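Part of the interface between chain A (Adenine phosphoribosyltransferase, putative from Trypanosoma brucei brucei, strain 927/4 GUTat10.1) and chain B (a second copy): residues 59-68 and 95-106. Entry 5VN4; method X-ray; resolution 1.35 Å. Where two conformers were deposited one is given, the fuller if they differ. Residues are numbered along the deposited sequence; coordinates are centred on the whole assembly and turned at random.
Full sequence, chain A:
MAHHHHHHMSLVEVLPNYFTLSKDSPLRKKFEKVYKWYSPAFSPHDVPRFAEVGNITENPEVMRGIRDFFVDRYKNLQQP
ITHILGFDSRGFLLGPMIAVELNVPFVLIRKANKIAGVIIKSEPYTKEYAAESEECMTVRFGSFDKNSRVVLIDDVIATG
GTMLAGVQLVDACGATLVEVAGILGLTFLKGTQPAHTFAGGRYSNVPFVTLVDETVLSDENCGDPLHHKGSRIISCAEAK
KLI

Chain A 59-68: NPEVMRGIRD
Chain B, residues 95-106: GPMIAVELNVPF

Two helices from copies of one protein meet obliquely, packing a small apolar patch beside two arginines that bind the C-terminal end of the partner helix. Helix 60-68 of chain A and helix 95-102 of chain B approach to 9.1 Å between axes, their N-to-C directions 110° apart; the CA atoms of P60(A) and N103(B) lie 5.4 Å apart, and 462 Å² is buried. N59(A) (chi1 t) caps its helix, OD1 accepting from V62(A) N at 2.9 Å. P60(A) and M63(A) point toward chain B. M63(A), m at all three chi angles, sets CB 3.6 Å from V100(B) CG1 (chi1 m) and CE 4.0 Å from P96(B) CB, while P60(A) CD lies 4.3 Å from P105(B) CD.

N103(B) leaves the helix with positive phi (62/48); chi1 t and chi2 28° bring OD1 2.6 Å from R64(A) NH2. R64(A), t, t, m with chi4 111°, also donates from NH2 to V100(B) O at 3.2 Å; its length carries charge to acceptors at the helix end. Water 2 links R64(A) NH1 and N103(B) OD1, 2.5 Å from each. R67(A) (chi1 t, chi2 -93°, chi3 m, chi4 -89°) forms a salt bridge from NH1 to E101(B) OE2 at 2.8 Å. E101(B) starts away, but m, m and chi3 -45° return its carboxylate. R67(A) NE also bridges D68(A) OD1 at 2.7 Å.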

# COMPACT_ATOMS: atom_id res chain seq x y z
N ASN A 59 -0.72 -10.47 10.38
CA ASN A 59 -0.13 -10.76 11.68
C ASN A 59 0.39 -9.47 12.30
O ASN A 59 1.50 -9.03 11.97
CB ASN A 59 1.00 -11.78 11.55
CG ASN A 59 1.46 -12.30 12.89
OD1 ASN A 59 2.33 -11.71 13.53
ND2 ASN A 59 0.85 -13.40 13.34
N PRO A 60 -0.37 -8.82 13.18
CA PRO A 60 0.09 -7.52 13.70
C PRO A 60 1.39 -7.60 14.48
O PRO A 60 2.15 -6.62 14.48
CB PRO A 60 -1.10 -7.02 14.55
CG PRO A 60 -1.90 -8.25 14.85
CD PRO A 60 -1.75 -9.12 13.63
N GLU A 61 1.68 -8.72 15.14
CA GLU A 61 2.96 -8.84 15.85
C GLU A 61 4.14 -8.74 14.89
O GLU A 61 5.11 -8.02 15.17
CB GLU A 61 3.00 -10.14 16.66
CG GLU A 61 4.29 -10.32 17.45
CD GLU A 61 4.29 -11.58 18.31
OE1 GLU A 61 4.65 -11.48 19.49
OE2 GLU A 61 3.92 -12.66 17.80
N VAL A 62 4.09 -9.45 13.76
CA VAL A 62 5.17 -9.34 12.78
C VAL A 62 5.21 -7.95 12.15
O VAL A 62 6.29 -7.38 11.94
CB VAL A 62 5.11 -10.47 11.73
CG1 VAL A 62 6.04 -10.18 10.56
CG2 VAL A 62 5.46 -11.82 12.36
N MET A 63 4.04 -7.38 11.84
CA MET A 63 4.02 -6.02 11.29
C MET A 63 4.67 -5.03 12.25
O MET A 63 5.45 -4.17 11.84
CB MET A 63 2.60 -5.59 10.95
CG MET A 63 2.02 -6.30 9.73
SD MET A 63 2.83 -5.83 8.18
CE MET A 63 2.01 -4.27 7.81
N ARG A 64 4.35 -5.15 13.54
CA ARG A 64 4.99 -4.30 14.55
C ARG A 64 6.50 -4.55 14.61
O ARG A 64 7.28 -3.62 14.79
CB ARG A 64 4.34 -4.54 15.91
CG ARG A 64 4.80 -3.58 17.00
CD ARG A 64 3.96 -3.78 18.26
NE ARG A 64 2.54 -3.82 17.93
CZ ARG A 64 1.77 -4.90 18.00
NH1 ARG A 64 2.28 -6.05 18.44
NH2 ARG A 64 0.50 -4.83 17.66
N GLY A 65 6.92 -5.81 14.46
CA GLY A 65 8.35 -6.10 14.46
C GLY A 65 9.06 -5.48 13.27
O GLY A 65 10.17 -4.95 13.40
N ILE A 66 8.42 -5.53 12.09
CA ILE A 66 8.97 -4.87 10.91
C ILE A 66 9.09 -3.37 11.14
O ILE A 66 10.14 -2.76 10.90
CB ILE A 66 8.09 -5.16 9.68
CG1 ILE A 66 8.08 -6.65 9.32
CG2 ILE A 66 8.53 -4.31 8.47
CD1 ILE A 66 6.92 -7.01 8.42
N ARG A 67 7.99 -2.75 11.57
CA ARG A 67 7.98 -1.32 11.85
C ARG A 67 9.07 -0.96 12.84
O ARG A 67 9.87 -0.05 12.61
CB ARG A 67 6.60 -0.94 12.39
CG ARG A 67 6.34 0.56 12.51
CD ARG A 67 6.67 1.15 13.89
NE ARG A 67 6.22 0.36 15.03
CZ ARG A 67 5.03 0.46 15.63
NH1 ARG A 67 4.10 1.29 15.18
NH2 ARG A 67 4.77 -0.31 16.68
N ASP A 68 9.12 -1.68 13.97
CA ASP A 68 10.07 -1.35 15.02
C ASP A 68 11.50 -1.50 14.54
O ASP A 68 12.36 -0.68 14.88
CB ASP A 68 9.83 -2.23 16.25
CG ASP A 68 8.55 -1.88 17.00
OD1 ASP A 68 7.95 -0.83 16.72
OD2 ASP A 68 8.14 -2.68 17.87
N GLY B 95 -4.39 1.60 5.85
CA GLY B 95 -4.85 0.58 6.76
C GLY B 95 -3.79 0.03 7.70
O GLY B 95 -4.04 -0.11 8.90
N PRO B 96 -2.61 -0.34 7.17
CA PRO B 96 -1.60 -0.96 8.04
C PRO B 96 -1.19 -0.12 9.25
O PRO B 96 -1.07 -0.68 10.35
CB PRO B 96 -0.43 -1.23 7.08
CG PRO B 96 -1.11 -1.47 5.79
CD PRO B 96 -2.23 -0.47 5.75
N MET B 97 -1.00 1.19 9.09
CA MET B 97 -0.56 1.98 10.24
C MET B 97 -1.62 2.02 11.32
O MET B 97 -1.29 2.13 12.51
CB MET B 97 -0.13 3.38 9.82
CG MET B 97 -1.25 4.27 9.35
SD MET B 97 -0.60 5.79 8.63
CE MET B 97 -2.14 6.58 8.13
N ILE B 98 -2.90 1.91 10.94
CA ILE B 98 -3.98 1.84 11.92
C ILE B 98 -4.03 0.45 12.54
O ILE B 98 -4.12 0.31 13.77
CB ILE B 98 -5.31 2.22 11.25
CG1 ILE B 98 -5.28 3.68 10.80
CG2 ILE B 98 -6.50 1.95 12.19
CD1 ILE B 98 -6.33 4.00 9.77
N ALA B 99 -3.95 -0.60 11.71
CA ALA B 99 -4.06 -1.97 12.19
C ALA B 99 -2.95 -2.31 13.18
O ALA B 99 -3.20 -3.00 14.18
CB ALA B 99 -4.08 -2.96 11.03
N VAL B 100 -1.72 -1.85 12.93
CA VAL B 100 -0.62 -2.17 13.84
C VAL B 100 -0.87 -1.57 15.22
O VAL B 100 -0.59 -2.20 16.24
CB VAL B 100 0.75 -1.78 13.26
CG1 VAL B 100 1.04 -2.56 12.00
CG2 VAL B 100 0.86 -0.28 13.02
N GLU B 101 -1.41 -0.35 15.28
CA GLU B 101 -1.67 0.29 16.57
C GLU B 101 -2.83 -0.37 17.29
O GLU B 101 -2.82 -0.48 18.52
CB GLU B 101 -1.92 1.79 16.39
CG GLU B 101 -0.71 2.54 15.88
CD GLU B 101 0.52 2.30 16.74
OE1 GLU B 101 0.41 2.33 17.98
OE2 GLU B 101 1.60 2.05 16.17
N LEU B 102 -3.85 -0.81 16.55
CA LEU B 102 -4.97 -1.53 17.15
C LEU B 102 -4.63 -2.99 17.43
O LEU B 102 -5.43 -3.68 18.09
CB LEU B 102 -6.19 -1.47 16.23
CG LEU B 102 -6.84 -0.10 16.10
CD1 LEU B 102 -7.86 -0.10 14.97
CD2 LEU B 102 -7.50 0.30 17.42
N ASN B 103 -3.49 -3.47 16.94
CA ASN B 103 -3.07 -4.86 17.13
C ASN B 103 -4.06 -5.84 16.48
O ASN B 103 -4.48 -6.82 17.09
CB ASN B 103 -2.84 -5.18 18.61
CG ASN B 103 -2.01 -6.42 18.82
OD1 ASN B 103 -1.19 -6.78 17.97
ND2 ASN B 103 -2.21 -7.09 19.95
N VAL B 104 -4.43 -5.56 15.23
CA VAL B 104 -5.34 -6.44 14.48
C VAL B 104 -4.77 -6.73 13.10
O VAL B 104 -3.96 -5.94 12.57
CB VAL B 104 -6.76 -5.84 14.36
CG1 VAL B 104 -7.41 -5.72 15.73
CG2 VAL B 104 -6.76 -4.51 13.60
N PRO B 105 -5.20 -7.83 12.48
CA PRO B 105 -4.84 -8.10 11.08
C PRO B 105 -5.25 -6.97 10.14
O PRO B 105 -6.31 -6.36 10.30
CB PRO B 105 -5.64 -9.37 10.76
CG PRO B 105 -5.82 -10.05 12.07
CD PRO B 105 -5.97 -8.94 13.08
N PHE B 106 -4.39 -6.72 9.15
CA PHE B 106 -4.76 -5.96 7.96
C PHE B 106 -4.92 -6.94 6.81
O PHE B 106 -3.98 -7.68 6.49
CB PHE B 106 -3.73 -4.88 7.61
CG PHE B 106 -4.10 -4.11 6.38
CD1 PHE B 106 -5.15 -3.20 6.41
CD2 PHE B 106 -3.46 -4.35 5.18
CE1 PHE B 106 -5.53 -2.51 5.27
CE2 PHE B 106 -3.82 -3.66 4.04
CZ PHE B 106 -4.86 -2.74 4.08
O HOH W 1 2.30 -0.59 18.35
O HOH W 2 0.86 -8.11 18.34